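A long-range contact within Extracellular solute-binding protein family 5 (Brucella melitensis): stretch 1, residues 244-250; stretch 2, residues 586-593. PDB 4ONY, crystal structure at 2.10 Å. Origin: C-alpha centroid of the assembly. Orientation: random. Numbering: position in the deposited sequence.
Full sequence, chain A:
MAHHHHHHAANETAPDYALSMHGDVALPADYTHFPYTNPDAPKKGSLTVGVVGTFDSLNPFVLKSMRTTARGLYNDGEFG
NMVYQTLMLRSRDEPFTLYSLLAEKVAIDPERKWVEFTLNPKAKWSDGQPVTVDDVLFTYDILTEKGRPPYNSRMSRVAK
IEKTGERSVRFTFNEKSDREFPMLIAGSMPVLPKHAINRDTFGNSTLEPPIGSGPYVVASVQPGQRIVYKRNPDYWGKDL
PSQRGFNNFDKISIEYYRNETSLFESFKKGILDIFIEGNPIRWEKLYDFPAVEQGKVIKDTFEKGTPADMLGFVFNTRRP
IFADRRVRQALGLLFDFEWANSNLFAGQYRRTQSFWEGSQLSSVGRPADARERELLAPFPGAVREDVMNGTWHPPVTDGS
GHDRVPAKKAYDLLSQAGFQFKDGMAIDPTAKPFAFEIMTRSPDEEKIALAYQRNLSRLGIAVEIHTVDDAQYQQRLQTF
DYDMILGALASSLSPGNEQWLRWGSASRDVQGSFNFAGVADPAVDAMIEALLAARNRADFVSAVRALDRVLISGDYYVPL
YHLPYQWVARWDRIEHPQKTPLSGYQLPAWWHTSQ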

ATOM      1  N   ARG A 244     -24.038   5.803  -2.510  1.00 16.28           N
ATOM      2  CA  ARG A 244     -24.527   7.153  -2.560  1.00 17.54           C
ATOM      3  C   ARG A 244     -23.365   8.187  -2.572  1.00 16.22           C
ATOM      4  O   ARG A 244     -22.503   8.118  -1.729  1.00 15.17           O
ATOM      5  CB  ARG A 244     -25.456   7.403  -1.397  1.00 20.49           C
ATOM      6  CG  ARG A 244     -26.026   8.804  -1.456  1.00 24.75           C
ATOM      7  CD  ARG A 244     -27.409   8.871  -0.878  1.00 31.51           C
ATOM      8  NE  ARG A 244     -27.970  10.211  -1.123  1.00 39.53           N
ATOM      9  CZ  ARG A 244     -29.018  10.716  -0.480  1.00 42.42           C
ATOM     10  NH1 ARG A 244     -29.627  10.009   0.476  1.00 42.93           N
ATOM     11  NH2 ARG A 244     -29.447  11.941  -0.783  1.00 45.24           N
ATOM     12  N   GLY A 245     -23.376   9.100  -3.550  1.00 15.91           N
ATOM     13  CA  GLY A 245     -22.269  10.047  -3.837  1.00 16.02           C
ATOM     14  C   GLY A 245     -21.013   9.495  -4.526  1.00 15.29           C
ATOM     15  O   GLY A 245     -19.981  10.181  -4.595  1.00 15.41           O
ATOM     16  N   PHE A 246     -21.086   8.263  -5.045  1.00 14.88           N
ATOM     17  CA  PHE A 246     -20.050   7.706  -5.879  1.00 14.03           C
ATOM     18  C   PHE A 246     -20.568   7.656  -7.333  1.00 14.58           C
ATOM     19  O   PHE A 246     -21.758   7.851  -7.599  1.00 14.24           O
ATOM     20  CB  PHE A 246     -19.710   6.267  -5.442  1.00 14.18           C
ATOM     21  CG  PHE A 246     -18.953   6.152  -4.114  1.00 13.92           C
ATOM     22  CD1 PHE A 246     -17.668   6.592  -4.003  1.00 13.70           C
ATOM     23  CD2 PHE A 246     -19.539   5.538  -3.017  1.00 14.32           C
ATOM     24  CE1 PHE A 246     -16.965   6.479  -2.801  1.00 14.09           C
ATOM     25  CE2 PHE A 246     -18.842   5.392  -1.821  1.00 14.79           C
ATOM     26  CZ  PHE A 246     -17.538   5.852  -1.713  1.00 14.05           C
ATOM     27  N   ASN A 247     -19.665   7.386  -8.259  1.00 14.43           N
ATOM     28  CA  ASN A 247     -20.015   7.181  -9.656  1.00 15.19           C
ATOM     29  C   ASN A 247     -20.669   8.400 -10.262  1.00 15.39           C
ATOM     30  O   ASN A 247     -21.661   8.293 -10.955  1.00 14.73           O
ATOM     31  CB  ASN A 247     -20.940   5.953  -9.794  1.00 15.35           C
ATOM     32  CG  ASN A 247     -20.389   4.745  -9.070  1.00 15.54           C
ATOM     33  OD1 ASN A 247     -19.195   4.440  -9.168  1.00 15.00           O
ATOM     34  ND2 ASN A 247     -21.255   4.031  -8.361  1.00 15.47           N
ATOM     35  N   ASN A 248     -20.096   9.559  -9.976  1.00 15.66           N
ATOM     36  CA  ASN A 248     -20.710  10.804 -10.341  1.00 16.23           C
ATOM     37  C   ASN A 248     -20.428  11.210 -11.793  1.00 16.33           C
ATOM     38  O   ASN A 248     -21.246  11.884 -12.419  1.00 16.60           O
ATOM     39  CB  ASN A 248     -20.275  11.920  -9.384  1.00 16.00           C
ATOM     40  CG  ASN A 248     -20.558  11.585  -7.930  1.00 16.30           C
ATOM     41  OD1 ASN A 248     -21.684  11.202  -7.548  1.00 16.04           O
ATOM     42  ND2 ASN A 248     -19.535  11.720  -7.097  1.00 16.12           N
ATOM     43  N   PHE A 249     -19.269  10.845 -12.306  1.00 16.45           N
ATOM     44  CA  PHE A 249     -18.945  11.136 -13.691  1.00 16.96           C
ATOM     45  C   PHE A 249     -19.777  10.231 -14.586  1.00 17.57           C
ATOM     46  O   PHE A 249     -19.911   9.044 -14.303  1.00 18.40           O
ATOM     47  CB  PHE A 249     -17.456  10.952 -13.952  1.00 16.53           C
ATOM     48  CG  PHE A 249     -16.585  11.829 -13.092  1.00 16.31           C
ATOM     49  CD1 PHE A 249     -16.550  13.198 -13.314  1.00 16.56           C
ATOM     50  CD2 PHE A 249     -15.827  11.285 -12.059  1.00 15.69           C
ATOM     51  CE1 PHE A 249     -15.779  14.029 -12.529  1.00 16.18           C
ATOM     52  CE2 PHE A 249     -15.058  12.095 -11.284  1.00 15.89           C
ATOM     53  CZ  PHE A 249     -15.033  13.482 -11.512  1.00 16.08           C
ATOM     54  N   ASP A 250     -20.343  10.780 -15.644  1.00 18.24           N
ATOM     55  CA  ASP A 250     -21.058   9.947 -16.590  1.00 19.58           C
ATOM     56  C   ASP A 250     -20.123   9.247 -17.583  1.00 19.20           C
ATOM     57  O   ASP A 250     -20.540   8.354 -18.299  1.00 17.91           O
ATOM     58  CB  ASP A 250     -22.190  10.696 -17.303  1.00 21.18           C
ATOM     59  CG  ASP A 250     -21.729  11.916 -18.057  1.00 23.90           C
ATOM     60  OD1 ASP A 250     -20.567  11.976 -18.503  1.00 28.01           O
ATOM     61  OD2 ASP A 250     -22.550  12.840 -18.240  1.00 26.01           O
ATOM     62  N   GLN A 586     -10.322  10.386  -2.511  1.00 14.26           N
ATOM     63  CA  GLN A 586     -11.003   9.276  -3.159  1.00 14.21           C
ATOM     64  C   GLN A 586     -11.679   9.753  -4.454  1.00 13.99           C
ATOM     65  O   GLN A 586     -12.753  10.335  -4.427  1.00 12.98           O
ATOM     66  CB  GLN A 586     -12.066   8.745  -2.202  1.00 14.44           C
ATOM     67  CG  GLN A 586     -11.539   8.200  -0.918  1.00 14.27           C
ATOM     68  CD  GLN A 586     -10.691   7.005  -1.161  1.00 14.90           C
ATOM     69  OE1 GLN A 586     -11.106   6.084  -1.854  1.00 15.51           O
ATOM     70  NE2 GLN A 586      -9.478   7.002  -0.607  1.00 14.96           N
ATOM     71  N   LEU A 587     -11.007   9.522  -5.577  1.00 14.12           N
ATOM     72  CA  LEU A 587     -11.486   9.966  -6.872  1.00 14.62           C
ATOM     73  C   LEU A 587     -12.906   9.547  -7.189  1.00 14.65           C
ATOM     74  O   LEU A 587     -13.635  10.308  -7.847  1.00 14.38           O
ATOM     75  CB  LEU A 587     -10.570   9.488  -7.998  1.00 15.55           C
ATOM     76  CG  LEU A 587      -9.148  10.021  -7.982  1.00 17.17           C
ATOM     77  CD1 LEU A 587      -8.461   9.627  -9.276  1.00 18.25           C
ATOM     78  CD2 LEU A 587      -9.147  11.555  -7.824  1.00 17.41           C
ATOM     79  N   PRO A 588     -13.326   8.318  -6.771  1.00 14.59           N
ATOM     80  CA  PRO A 588     -14.693   7.906  -7.074  1.00 14.73           C
ATOM     81  C   PRO A 588     -15.789   8.779  -6.421  1.00 14.97           C
ATOM     82  O   PRO A 588     -16.938   8.670  -6.810  1.00 14.84           O
ATOM     83  CB  PRO A 588     -14.770   6.476  -6.517  1.00 14.70           C
ATOM     84  CG  PRO A 588     -13.372   5.990  -6.572  1.00 14.76           C
ATOM     85  CD  PRO A 588     -12.517   7.197  -6.266  1.00 14.32           C
ATOM     86  N   ALA A 589     -15.433   9.586  -5.415  1.00 14.50           N
ATOM     87  CA  ALA A 589     -16.352  10.523  -4.815  1.00 14.63           C
ATOM     88  C   ALA A 589     -16.271  11.931  -5.438  1.00 14.60           C
ATOM     89  O   ALA A 589     -17.033  12.847  -5.044  1.00 15.00           O
ATOM     90  CB  ALA A 589     -16.065  10.591  -3.339  1.00 14.82           C
ATOM     91  N   TRP A 590     -15.370  12.134  -6.406  1.00 13.58           N
ATOM     92  CA  TRP A 590     -15.260  13.443  -7.053  1.00 13.61           C
ATOM     93  C   TRP A 590     -16.372  13.591  -8.120  1.00 14.09           C
ATOM     94  O   TRP A 590     -17.053  12.591  -8.486  1.00 14.25           O
ATOM     95  CB  TRP A 590     -13.850  13.628  -7.667  1.00 13.47           C
ATOM     96  CG  TRP A 590     -12.768  13.730  -6.589  1.00 13.14           C
ATOM     97  CD1 TRP A 590     -12.840  13.246  -5.327  1.00 13.08           C
ATOM     98  CD2 TRP A 590     -11.492  14.352  -6.709  1.00 13.05           C
ATOM     99  NE1 TRP A 590     -11.677  13.507  -4.647  1.00 12.87           N
ATOM    100  CE2 TRP A 590     -10.830  14.186  -5.474  1.00 12.80           C
ATOM    101  CE3 TRP A 590     -10.829  15.014  -7.743  1.00 13.20           C
ATOM    102  CZ2 TRP A 590      -9.564  14.690  -5.236  1.00 12.87           C
ATOM    103  CZ3 TRP A 590      -9.548  15.489  -7.523  1.00 13.01           C
ATOM    104  CH2 TRP A 590      -8.935  15.344  -6.275  1.00 13.12           C
ATOM    105  N   TRP A 591     -16.538  14.806  -8.609  1.00 14.31           N
ATOM    106  CA  TRP A 591     -17.587  15.127  -9.593  1.00 15.32           C
ATOM    107  C   TRP A 591     -17.173  16.273 -10.500  1.00 16.06           C
ATOM    108  O   TRP A 591     -16.108  16.904 -10.329  1.00 15.82           O
ATOM    109  CB  TRP A 591     -18.941  15.416  -8.897  1.00 15.54           C
ATOM    110  CG  TRP A 591     -18.994  16.654  -8.050  1.00 15.92           C
ATOM    111  CD1 TRP A 591     -19.260  17.916  -8.481  1.00 16.46           C
ATOM    112  CD2 TRP A 591     -18.767  16.758  -6.648  1.00 16.11           C
ATOM    113  NE1 TRP A 591     -19.227  18.793  -7.448  1.00 16.93           N
ATOM    114  CE2 TRP A 591     -18.921  18.114  -6.299  1.00 16.50           C
ATOM    115  CE3 TRP A 591     -18.435  15.846  -5.648  1.00 16.09           C
ATOM    116  CZ2 TRP A 591     -18.797  18.575  -4.976  1.00 16.61           C
ATOM    117  CZ3 TRP A 591     -18.289  16.314  -4.322  1.00 15.64           C
ATOM    118  CH2 TRP A 591     -18.468  17.656  -4.011  1.00 16.15           C
ATOM    119  N   HIS A 592     -17.997  16.507 -11.506  1.00 17.79           N
ATOM    120  CA  HIS A 592     -17.803  17.583 -12.440  1.00 18.91           C
ATOM    121  C   HIS A 592     -18.733  18.704 -12.033  1.00 20.47           C
ATOM    122  O   HIS A 592     -19.893  18.449 -11.703  1.00 19.84           O
ATOM    123  CB  HIS A 592     -18.127  17.088 -13.841  1.00 19.72           C
ATOM    124  CG  HIS A 592     -17.601  17.967 -14.923  1.00 20.77           C
ATOM    125  ND1 HIS A 592     -18.081  19.237 -15.161  1.00 21.94           N
ATOM    126  CD2 HIS A 592     -16.632  17.758 -15.835  1.00 21.26           C
ATOM    127  CE1 HIS A 592     -17.450  19.762 -16.195  1.00 21.83           C
ATOM    128  NE2 HIS A 592     -16.565  18.885 -16.620  1.00 22.18           N
ATOM    129  N   THR A 593     -18.245  19.947 -12.063  1.00 22.52           N
ATOM    130  CA  THR A 593     -19.092  21.085 -11.725  1.00 25.91           C
ATOM    131  C   THR A 593     -20.207  21.235 -12.756  1.00 27.42           C
ATOM    132  O   THR A 593     -20.075  20.804 -13.894  1.00 25.89           O
ATOM    133  CB  THR A 593     -18.344  22.431 -11.714  1.00 28.19           C
ATOM    134  OG1 THR A 593     -17.707  22.627 -12.979  1.00 30.31           O
ATOM    135  CG2 THR A 593     -17.318  22.434 -10.683  1.00 29.38           C
TER
HETATM  136  O   HOH W   1     -19.258  12.495  -3.385  1.00 11.92           O
HETATM  137  O   HOH W   2     -17.424   9.991  -9.111  1.00 12.17           O
HETATM  138  O   HOH W   3     -20.405  14.773 -12.182  1.00 15.78           O

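How does stretch 2 begin its approach? Gln-586 and Leu-587 contribute little directly, but their backbone carbonyls shape the turn that follows: Gln-586 O accepts from Ala-589 N at 3.0 Å, and Leu-587 O accepts from Trp-590 N at 2.9 Å. These bonds belong to the short 3-10 segment 587-589. Pro-588 O takes no part in these two bonds and faces stretch 1. Pro-588 O lies 3.4 Å from Phe-246 CA in a CA-H...O contact and takes a weak hydrogen bond from Asn-247 N at 3.3 Å, with an N-H...O angle of 140°. Proline, which has no backbone N-H to satisfy, offers an apolar surface to Phe-246, whose CD1 is 3.8 Å from Pro-588 CB.

What lets the backbones come so close at Ala-589? Here the CA atoms of Phe-246 and Ala-589 are 4.8 Å apart. The small methyl group fits beside the aromatic ring, with Phe-246 CE1 4.2 Å from Ala-589 CB, and Ala-589 CA lies 3.7 Å from Gly-245 O. Gly-245 has a positive phi of 75°, a conformation that favours glycine. A water links the two main chains by donating to Gly-245 O at 2.7 Å and to Ala-589 O at 2.8 Å.

Which polar side chain ties the stretches together at Trp-590? Asn-248, buried and with its CB directed toward stretch 2, sends ND2 to Trp-590 O in a nearly straight hydrogen bond of 3.0 Å and 168°. Asn-248 ND2 also donates to Gly-245 O at 3.0 Å, so one amide group braces its own loop while gripping the other stretch; its OD1 is satisfied elsewhere in the structure. A second water accepts from Asn-248 N at 2.8 Å and donates to Pro-588 O and Trp-590 O, each at 2.7 Å. The indole of Trp-590 leads away, leaving its CB to pack 4.0 Å from Phe-249 CZ.

How is the far end of the contact closed? Phe-249 has the largest area covered by the other stretch, 88 Å² of its surface. With chi1 at -59° (m), the ring end comes nearer to stretch 2, and Phe-249 CE1 lies 3.3 Å from Trp-591 C and 3.5 Å from His-592 N. Trp-591 also directs its indole away, but its CB meets Asn-248 CB at 3.8 Å. A third water bridges the backbones, accepting from His-592 N at 3.0 Å and lying 3.0 Å from Asn-248 O. In all, 404 Å² is buried, counting both sides.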